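Local coordinates for protein putative N-acetylmuramoyl-L-alanine amidase (PDB 3CZX) that binds zinc and probably hydrolyses the amide link between N-acetylmuramoyl and L-amino acid residues in cell-wall glycopeptides, at residues 85-90 against 146-151; 92-97 against 140-145; 103-108 against 171-176. All blocks are in the same frame, centred on the assembly; numbering follows the deposited sequence.

Contact 1: residues 85-90 against 146-151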
loop_
_atom_site.group_PDB
_atom_site.type_symbol
_atom_site.label_atom_id
_atom_site.label_comp_id
_atom_site.label_asym_id
_atom_site.label_seq_id
_atom_site.Cartn_x
_atom_site.Cartn_y
_atom_site.Cartn_z
ATOM N N LYS A 85 -25.788 4.340 1.676
ATOM C CA LYS A 85 -24.463 4.807 1.246
ATOM C C LYS A 85 -24.042 6.136 1.871
ATOM O O LYS A 85 -22.987 6.666 1.522
ATOM C CB LYS A 85 -24.388 4.847 -0.276
ATOM C CG LYS A 85 -24.294 3.482 -0.892
ATOM C CD LYS A 85 -24.150 3.563 -2.410
ATOM C CE LYS A 85 -22.779 4.101 -2.833
ATOM N NZ LYS A 85 -21.660 3.255 -2.338
ATOM N N THR A 86 -24.850 6.660 2.799
ATOM C CA THR A 86 -24.487 7.784 3.612
ATOM C C THR A 86 -24.049 7.363 5.029
ATOM O O THR A 86 -23.552 8.197 5.772
ATOM C CB THR A 86 -25.644 8.804 3.724
ATOM O OG1 THR A 86 -26.698 8.232 4.489
ATOM C CG2 THR A 86 -26.164 9.219 2.348
ATOM N N ALA A 87 -24.206 6.091 5.384
ATOM C CA ALA A 87 -23.745 5.567 6.704
ATOM C C ALA A 87 -22.243 5.860 6.791
ATOM O O ALA A 87 -21.523 5.668 5.817
ATOM C CB ALA A 87 -23.973 4.091 6.816
ATOM N N THR A 88 -21.789 6.314 7.954
ATOM C CA THR A 88 -20.415 6.759 8.117
ATOM C C THR A 88 -19.940 6.554 9.550
ATOM O O THR A 88 -20.746 6.532 10.477
ATOM C CB THR A 88 -20.265 8.246 7.745
ATOM O OG1 THR A 88 -18.876 8.643 7.760
ATOM C CG2 THR A 88 -21.078 9.165 8.668
ATOM N N GLY A 89 -18.629 6.397 9.715
ATOM C CA GLY A 89 -17.996 6.514 11.034
ATOM C C GLY A 89 -17.117 5.316 11.334
ATOM O O GLY A 89 -17.096 4.339 10.595
ATOM N N ILE A 90 -16.475 5.403 12.498
ATOM C CA ILE A 90 -15.432 4.518 12.955
ATOM C C ILE A 90 -15.919 3.681 14.101
ATOM O O ILE A 90 -16.469 4.205 15.059
ATOM C CB ILE A 90 -14.271 5.369 13.540
ATOM C CG1 ILE A 90 -13.627 6.252 12.463
ATOM C CG2 ILE A 90 -13.224 4.469 14.239
ATOM C CD1 ILE A 90 -12.883 7.458 13.055
ATOM N N PRO A 146 -12.501 1.039 10.489
ATOM C CA PRO A 146 -12.338 2.497 10.475
ATOM C C PRO A 146 -13.321 3.278 9.593
ATOM O O PRO A 146 -13.541 4.449 9.878
ATOM C CB PRO A 146 -10.910 2.694 9.976
ATOM C CG PRO A 146 -10.287 1.425 9.928
ATOM C CD PRO A 146 -11.304 0.326 10.039
ATOM N N PHE A 147 -13.879 2.664 8.556
ATOM C CA PHE A 147 -14.811 3.384 7.681
ATOM C C PHE A 147 -15.703 2.405 6.919
ATOM O O PHE A 147 -15.424 1.225 6.893
ATOM C CB PHE A 147 -14.067 4.321 6.695
ATOM C CG PHE A 147 -13.257 3.588 5.665
ATOM C CD1 PHE A 147 -13.752 3.316 4.414
ATOM C CD2 PHE A 147 -12.001 3.119 5.978
ATOM C CE1 PHE A 147 -12.995 2.600 3.484
ATOM C CE2 PHE A 147 -11.228 2.438 5.055
ATOM C CZ PHE A 147 -11.748 2.154 3.818
ATOM N N PHE A 148 -16.741 2.973 6.316
ATOM C CA PHE A 148 -17.692 2.232 5.509
ATOM C C PHE A 148 -17.206 2.289 4.075
ATOM O O PHE A 148 -17.140 3.366 3.483
ATOM C CB PHE A 148 -19.070 2.890 5.592
ATOM C CG PHE A 148 -19.827 2.591 6.851
ATOM C CD1 PHE A 148 -20.940 1.769 6.827
ATOM C CD2 PHE A 148 -19.425 3.140 8.062
ATOM C CE1 PHE A 148 -21.620 1.489 7.996
ATOM C CE2 PHE A 148 -20.112 2.852 9.235
ATOM C CZ PHE A 148 -21.215 2.033 9.186
ATOM N N ILE A 149 -16.916 1.119 3.502
ATOM C CA ILE A 149 -16.506 1.025 2.123
ATOM C C ILE A 149 -17.618 1.498 1.201
ATOM O O ILE A 149 -17.348 1.934 0.071
ATOM C CB ILE A 149 -16.058 -0.398 1.761
ATOM C CG1 ILE A 149 -15.220 -0.392 0.495
ATOM C CG2 ILE A 149 -17.261 -1.378 1.663
ATOM C CD1 ILE A 149 -14.682 -1.762 0.125
ATOM N N SER A 150 -18.842 1.390 1.707
ATOM C CA SER A 150 -20.044 1.842 0.988
ATOM C C SER A 150 -20.219 3.368 0.957
ATOM O O SER A 150 -21.042 3.892 0.199
ATOM C CB SER A 150 -21.261 1.132 1.576
ATOM O OG SER A 150 -21.267 1.255 2.966
ATOM N N ASN A 151 -19.471 4.114 1.779
ATOM C CA ASN A 151 -19.480 5.550 1.750
ATOM C C ASN A 151 -18.479 6.083 0.724
ATOM O O ASN A 151 -17.285 6.067 0.977
ATOM C CB ASN A 151 -19.178 6.113 3.148
ATOM C CG ASN A 151 -19.481 7.581 3.247
ATOM O OD1 ASN A 151 -18.867 8.421 2.574
ATOM N ND2 ASN A 151 -20.481 7.917 4.044
HETATM O O HOH W 1 -22.047 10.438 4.998
HETATM O O HOH W 2 -22.326 3.672 3.807
HETATM O O HOH W 3 -15.386 6.453 9.049
HETATM O O HOH W 4 -17.106 5.764 7.119
#
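Phe148, Lys85 and Asn151 carry this meeting of two loops. The bond from Phe148 CA to CB points toward 85-90, with CG anti to the carbonyl carbon (chi1 -78°). Ala87 CB sits over one face of the ring, 4.1 Å from the centroid, as a CH-pi contact. Thr88 N lies above the same face near the rim, and Gly89 O comes to the ring edge, 3.6 Å from Phe148 CE2. Lys85 bends at chi3 and chi4, so its chain curls around Ser150 O. Lys85 NZ bonds Ser150 O at 2.7 Å, from above the carbonyl plane, and also forms a salt bridge with Asp152. Asn151 CG is anti to the backbone N. Asn151 ND2 gives a nearly straight bond (167°) to Ala87 O at 3.0 Å, while OD1 accepts from Asp154 N. One water joins Ala87 O to Ser150 OG, which also accepts from Ala82 N. Another accepts from Gly89 N and Phe148 N, two donors that cannot bond each other. Phe148 to Asn151 forms a type I beta turn, and Asn151 is the N-cap of helix 152-177. This loop-to-loop junction lies at the C-terminal end of strand 142-145, beside the zinc site of the amidase fold.

Contact 2: residues 92-97 against 140-145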
loop_
_atom_site.group_PDB
_atom_site.type_symbol
_atom_site.label_atom_id
_atom_site.label_comp_id
_atom_site.label_asym_id
_atom_site.label_seq_id
_atom_site.Cartn_x
_atom_site.Cartn_y
_atom_site.Cartn_z
ATOM N N ALA A 92 -14.851 -0.145 16.475
ATOM C CA ALA A 92 -14.007 -1.301 16.776
ATOM C C ALA A 92 -14.778 -2.142 17.767
ATOM O O ALA A 92 -15.250 -1.608 18.788
ATOM C CB ALA A 92 -12.699 -0.847 17.376
ATOM N N LEU A 93 -14.923 -3.426 17.439
ATOM C CA LEU A 93 -15.721 -4.373 18.193
ATOM C C LEU A 93 -14.784 -5.229 19.000
ATOM O O LEU A 93 -13.888 -5.824 18.438
ATOM C CB LEU A 93 -16.489 -5.280 17.224
ATOM C CG LEU A 93 -17.376 -6.354 17.794
ATOM C CD1 LEU A 93 -18.625 -5.655 18.380
ATOM C CD2 LEU A 93 -17.758 -7.454 16.700
ATOM N N SER A 94 -14.982 -5.314 20.322
ATOM C CA SER A 94 -14.162 -6.228 21.106
ATOM C C SER A 94 -14.840 -6.482 22.439
ATOM O O SER A 94 -15.919 -5.976 22.680
ATOM C CB SER A 94 -12.768 -5.645 21.310
ATOM O OG SER A 94 -11.828 -6.586 21.806
ATOM N N THR A 95 -14.162 -7.245 23.273
ATOM C CA THR A 95 -14.553 -7.385 24.698
ATOM C C THR A 95 -14.272 -6.077 25.458
ATOM O O THR A 95 -13.386 -5.305 25.103
ATOM C CB THR A 95 -13.715 -8.504 25.362
ATOM O OG1 THR A 95 -12.313 -8.286 25.133
ATOM C CG2 THR A 95 -14.069 -9.889 24.814
ATOM N N PRO A 96 -15.004 -5.832 26.551
ATOM C CA PRO A 96 -14.725 -4.676 27.371
ATOM C C PRO A 96 -13.292 -4.502 27.842
ATOM O O PRO A 96 -12.811 -3.371 27.996
ATOM C CB PRO A 96 -15.680 -4.870 28.556
ATOM C CG PRO A 96 -16.813 -5.577 27.959
ATOM C CD PRO A 96 -16.198 -6.559 27.015
ATOM N N LYS A 97 -12.588 -5.600 28.056
ATOM C CA LYS A 97 -11.161 -5.536 28.360
ATOM C C LYS A 97 -10.399 -4.595 27.402
ATOM O O LYS A 97 -9.479 -3.877 27.795
ATOM C CB LYS A 97 -10.534 -6.953 28.271
ATOM C CG LYS A 97 -9.029 -6.977 28.480
ATOM C CD LYS A 97 -8.417 -8.364 28.488
ATOM C CE LYS A 97 -6.888 -8.256 28.377
ATOM N NZ LYS A 97 -6.140 -9.526 28.427
ATOM N N GLY A 140 -11.205 -11.985 22.314
ATOM C CA GLY A 140 -10.348 -10.928 22.836
ATOM C C GLY A 140 -9.491 -10.200 21.804
ATOM O O GLY A 140 -8.597 -9.430 22.147
ATOM N N GLY A 141 -9.760 -10.449 20.533
ATOM C CA GLY A 141 -9.194 -9.630 19.470
ATOM C C GLY A 141 -10.097 -8.425 19.244
ATOM O O GLY A 141 -11.232 -8.376 19.735
ATOM N N ILE A 142 -9.614 -7.500 18.428
ATOM C CA ILE A 142 -10.355 -6.262 18.085
ATOM C C ILE A 142 -10.656 -6.293 16.592
ATOM O O ILE A 142 -9.726 -6.397 15.788
ATOM C CB ILE A 142 -9.478 -5.039 18.385
ATOM C CG1 ILE A 142 -9.106 -4.982 19.880
ATOM C CG2 ILE A 142 -10.161 -3.706 17.943
ATOM C CD1 ILE A 142 -8.061 -3.937 20.182
ATOM N N VAL A 143 -11.934 -6.261 16.240
ATOM C CA VAL A 143 -12.350 -6.139 14.840
ATOM C C VAL A 143 -12.494 -4.659 14.581
ATOM O O VAL A 143 -13.448 -4.028 15.039
ATOM C CB VAL A 143 -13.671 -6.905 14.578
ATOM C CG1 VAL A 143 -14.242 -6.606 13.165
ATOM C CG2 VAL A 143 -13.450 -8.383 14.796
ATOM N N PHE A 144 -11.518 -4.095 13.851
ATOM C CA PHE A 144 -11.464 -2.644 13.620
ATOM C C PHE A 144 -12.019 -2.298 12.255
ATOM O O PHE A 144 -11.507 -2.794 11.249
ATOM C CB PHE A 144 -10.004 -2.152 13.778
ATOM C CG PHE A 144 -9.828 -0.654 13.803
ATOM C CD1 PHE A 144 -10.793 0.183 14.303
ATOM C CD2 PHE A 144 -8.639 -0.089 13.358
ATOM C CE1 PHE A 144 -10.593 1.569 14.351
ATOM C CE2 PHE A 144 -8.454 1.260 13.409
ATOM C CZ PHE A 144 -9.415 2.093 13.888
ATOM N N GLU A 145 -13.041 -1.447 12.252
ATOM C CA GLU A 145 -13.702 -0.973 11.043
ATOM C C GLU A 145 -13.618 0.536 10.987
ATOM O O GLU A 145 -14.534 1.256 11.359
ATOM C CB GLU A 145 -15.151 -1.443 11.026
ATOM C CG GLU A 145 -15.272 -2.943 11.072
ATOM C CD GLU A 145 -16.691 -3.394 10.911
ATOM O OE1 GLU A 145 -17.190 -3.437 9.779
ATOM O OE2 GLU A 145 -17.307 -3.693 11.927
#
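Gly140 ends helix 134-138 with a Schellman motif, its phi positive at 99°. Gly140 CA lies 4.0 Å from Thr95 OG1, which occupies the crowded position between backbone N and carbonyl carbon. Gly141 follows and offers its carbonyl to Ser94. The Ser94 OG is anti to the backbone N, donates to Gly141 O at 2.8 Å from above the carbonyl plane, and has a weak second bond to Asn98. Ile142 sets CG1 alongside Ser94 OG and CG2 against Ala92 CB, 3.9 Å away. Strand 142-145 runs antiparallel to 92-94, at 167°. Strand 91-94 and its parallel outer neighbour 123-125 run against the other four strands of the mixed central sheet; 142-145 runs parallel to 73-77 on its other side. Val143 makes the hydrogen-bonded pair with Leu93. Leu93 N reaches Val143 O at 2.9 Å, and Val143 N returns to Leu93 O at 3.0 Å, in the carbonyl plane. Their CB atoms meet on the face covered by helix 134-138, where Val143 also approaches the zinc ligand His78. Phe144 forms the non-hydrogen-bonded pair with Ala92, on the face toward helix 99-113. Phe144 CD1 meets Ala92 CB obliquely at 3.8 Å.

Contact 3: residues 103-108 against 171-176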
loop_
_atom_site.group_PDB
_atom_site.type_symbol
_atom_site.label_atom_id
_atom_site.label_comp_id
_atom_site.label_asym_id
_atom_site.label_seq_id
_atom_site.Cartn_x
_atom_site.Cartn_y
_atom_site.Cartn_z
ATOM N N GLN A 103 -10.592 2.608 21.725
ATOM C CA GLN A 103 -10.729 4.067 21.776
ATOM C C GLN A 103 -9.432 4.748 21.291
ATOM O O GLN A 103 -9.482 5.746 20.558
ATOM C CB GLN A 103 -11.135 4.528 23.175
ATOM C CG GLN A 103 -12.569 4.134 23.487
ATOM C CD GLN A 103 -13.011 4.371 24.901
ATOM O OE1 GLN A 103 -12.183 4.441 25.845
ATOM N NE2 GLN A 103 -14.326 4.460 25.074
ATOM N N VAL A 104 -8.283 4.186 21.660
ATOM C CA VAL A 104 -6.976 4.689 21.178
ATOM C C VAL A 104 -6.921 4.598 19.644
ATOM O O VAL A 104 -6.562 5.567 18.969
ATOM C CB VAL A 104 -5.812 3.872 21.784
ATOM C CG1 VAL A 104 -4.484 4.175 21.100
ATOM C CG2 VAL A 104 -5.713 4.125 23.286
ATOM N N LEU A 105 -7.311 3.444 19.110
ATOM C CA LEU A 105 -7.299 3.222 17.640
ATOM C C LEU A 105 -8.266 4.176 16.963
ATOM O O LEU A 105 -7.949 4.801 15.966
ATOM C CB LEU A 105 -7.685 1.792 17.282
ATOM C CG LEU A 105 -6.677 0.735 17.796
ATOM C CD1 LEU A 105 -7.315 -0.652 17.725
ATOM C CD2 LEU A 105 -5.365 0.793 16.991
ATOM N N GLY A 106 -9.487 4.254 17.490
ATOM C CA GLY A 106 -10.532 5.062 16.855
ATOM C C GLY A 106 -10.163 6.545 16.821
ATOM O O GLY A 106 -10.311 7.233 15.795
ATOM N N LYS A 107 -9.649 7.048 17.930
ATOM C CA LYS A 107 -9.310 8.443 18.028
ATOM C C LYS A 107 -8.188 8.809 17.072
ATOM O O LYS A 107 -8.182 9.893 16.480
ATOM C CB LYS A 107 -8.927 8.766 19.456
ATOM C CG LYS A 107 -10.129 8.714 20.387
ATOM C CD LYS A 107 -9.723 8.758 21.836
ATOM C CE LYS A 107 -10.936 8.976 22.743
ATOM N NZ LYS A 107 -10.570 8.842 24.161
ATOM N N ALA A 108 -7.221 7.909 16.924
ATOM C CA ALA A 108 -6.120 8.118 16.011
ATOM C C ALA A 108 -6.641 8.364 14.598
ATOM O O ALA A 108 -6.168 9.266 13.894
ATOM C CB ALA A 108 -5.203 6.902 16.014
ATOM N N ASP A 171 1.435 4.933 14.991
ATOM C CA ASP A 171 1.982 5.858 15.996
ATOM C C ASP A 171 1.204 5.798 17.330
ATOM O O ASP A 171 1.801 5.916 18.433
ATOM C CB ASP A 171 1.975 7.297 15.478
ATOM C CG ASP A 171 3.048 7.580 14.438
ATOM O OD1 ASP A 171 4.043 6.811 14.298
ATOM O OD2 ASP A 171 2.871 8.598 13.740
ATOM N N ALA A 172 -0.121 5.663 17.232
ATOM C CA ALA A 172 -0.986 5.580 18.408
ATOM C C ALA A 172 -0.742 4.285 19.193
ATOM O O ALA A 172 -0.797 4.283 20.433
ATOM C CB ALA A 172 -2.468 5.734 18.007
ATOM N N ILE A 173 -0.521 3.175 18.484
ATOM C CA ILE A 173 -0.226 1.904 19.116
ATOM C C ILE A 173 1.090 2.035 19.856
ATOM O O ILE A 173 1.148 1.756 21.029
ATOM C CB ILE A 173 -0.196 0.722 18.096
ATOM C CG1 ILE A 173 -1.570 0.445 17.510
ATOM C CG2 ILE A 173 0.336 -0.562 18.731
ATOM C CD1 ILE A 173 -1.561 -0.474 16.291
ATOM N N ALA A 174 2.110 2.540 19.181
ATOM C CA ALA A 174 3.425 2.712 19.808
ATOM C C ALA A 174 3.339 3.621 21.015
ATOM O O ALA A 174 3.883 3.312 22.071
ATOM C CB ALA A 174 4.435 3.236 18.806
HETATM N N MSE A 175 2.625 4.721 20.889
HETATM C CA MSE A 175 2.491 5.659 22.032
HETATM C C MSE A 175 1.832 4.990 23.248
HETATM O O MSE A 175 2.269 5.166 24.409
HETATM C CB MSE A 175 1.724 6.900 21.604
HETATM C CG MSE A 175 1.321 7.836 22.706
HETATM SE SE MSE A 175 2.872 8.867 23.277
HETATM C CE MSE A 175 2.822 10.165 21.829
ATOM N N GLU A 176 0.795 4.200 22.998
ATOM C CA GLU A 176 0.064 3.562 24.095
ATOM C C GLU A 176 0.944 2.549 24.816
ATOM O O GLU A 176 0.795 2.331 26.010
ATOM C CB GLU A 176 -1.204 2.921 23.542
ATOM C CG GLU A 176 -2.066 2.192 24.528
ATOM C CD GLU A 176 -2.751 3.094 25.544
ATOM O OE1 GLU A 176 -2.633 4.336 25.480
ATOM O OE2 GLU A 176 -3.446 2.522 26.429
#
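Apolar contacts make up most of this meeting between helices 103-108 and 171-176. Ala108 and Ala172 point at each other, and their CB atoms come to 3.6 Å. This is also where the two backbones run nearest, with CA atoms 6.2 Å apart. Val104 adds its CG1 branch, anti to the backbone N, which lies 4.0 Å from Ala172 CB and also rests against Ala172 O. Deeper in, Leu105 and Ile173 cross obliquely. Leu105 CD2 touches Ile173 CG1 at 3.8 Å. Both residues have their first side-chain torsion near -65°, which sets the leucine CG and the isoleucine CG1 anti to the carbonyl carbon, beside the backbone N. Both also reach Ile75 of strand 73-77, so the contact closes down onto the central sheet. The two helices pack beside each other on that one face of this alpha/beta fold. The axes of 103-108 and 171-176 approach to 9.4 Å at 141°, so they run roughly antiparallel. Ile173 continues onto helix 26-45 through Val37 and Leu41. A charged side chain borders the apolar patch. Glu176 bends at chi2 (68°) and brings its carboxylate over Val104, where Glu176 OE1 lies 3.8 Å from Val104 CG2, the second branch of the valine. This oxygen makes a salt bridge with Arg100, one turn earlier on helix 99-113. No hydrogen bond joins the two segments.

Overall arrangement
All three contacts lie in one amidase domain built on a mixed sheet. Contact 2 pairs its strands 91-94 and 142-145. Contact 1 joins loops at their ends: 85-90 enters 91-94, and 146-151 leaves 142-145. Contact 3 joins the helices that follow, 99-113 and 152-177. The centres of contacts 1 and 2 lie 18 Å apart, 2 and 3 14 Å, 1 and 3 20 Å. Along the chain contact 2 is nested within contact 1, and contact 3 crosses both. Phe144 packs on Ile90 and Leu105, linking the three. Contacts 1 and 2 lie on the zinc side, the Pro146 and Val143 side chains about 9 and 6 Å from the ion; contact 3 packs helices on the sheet away from it.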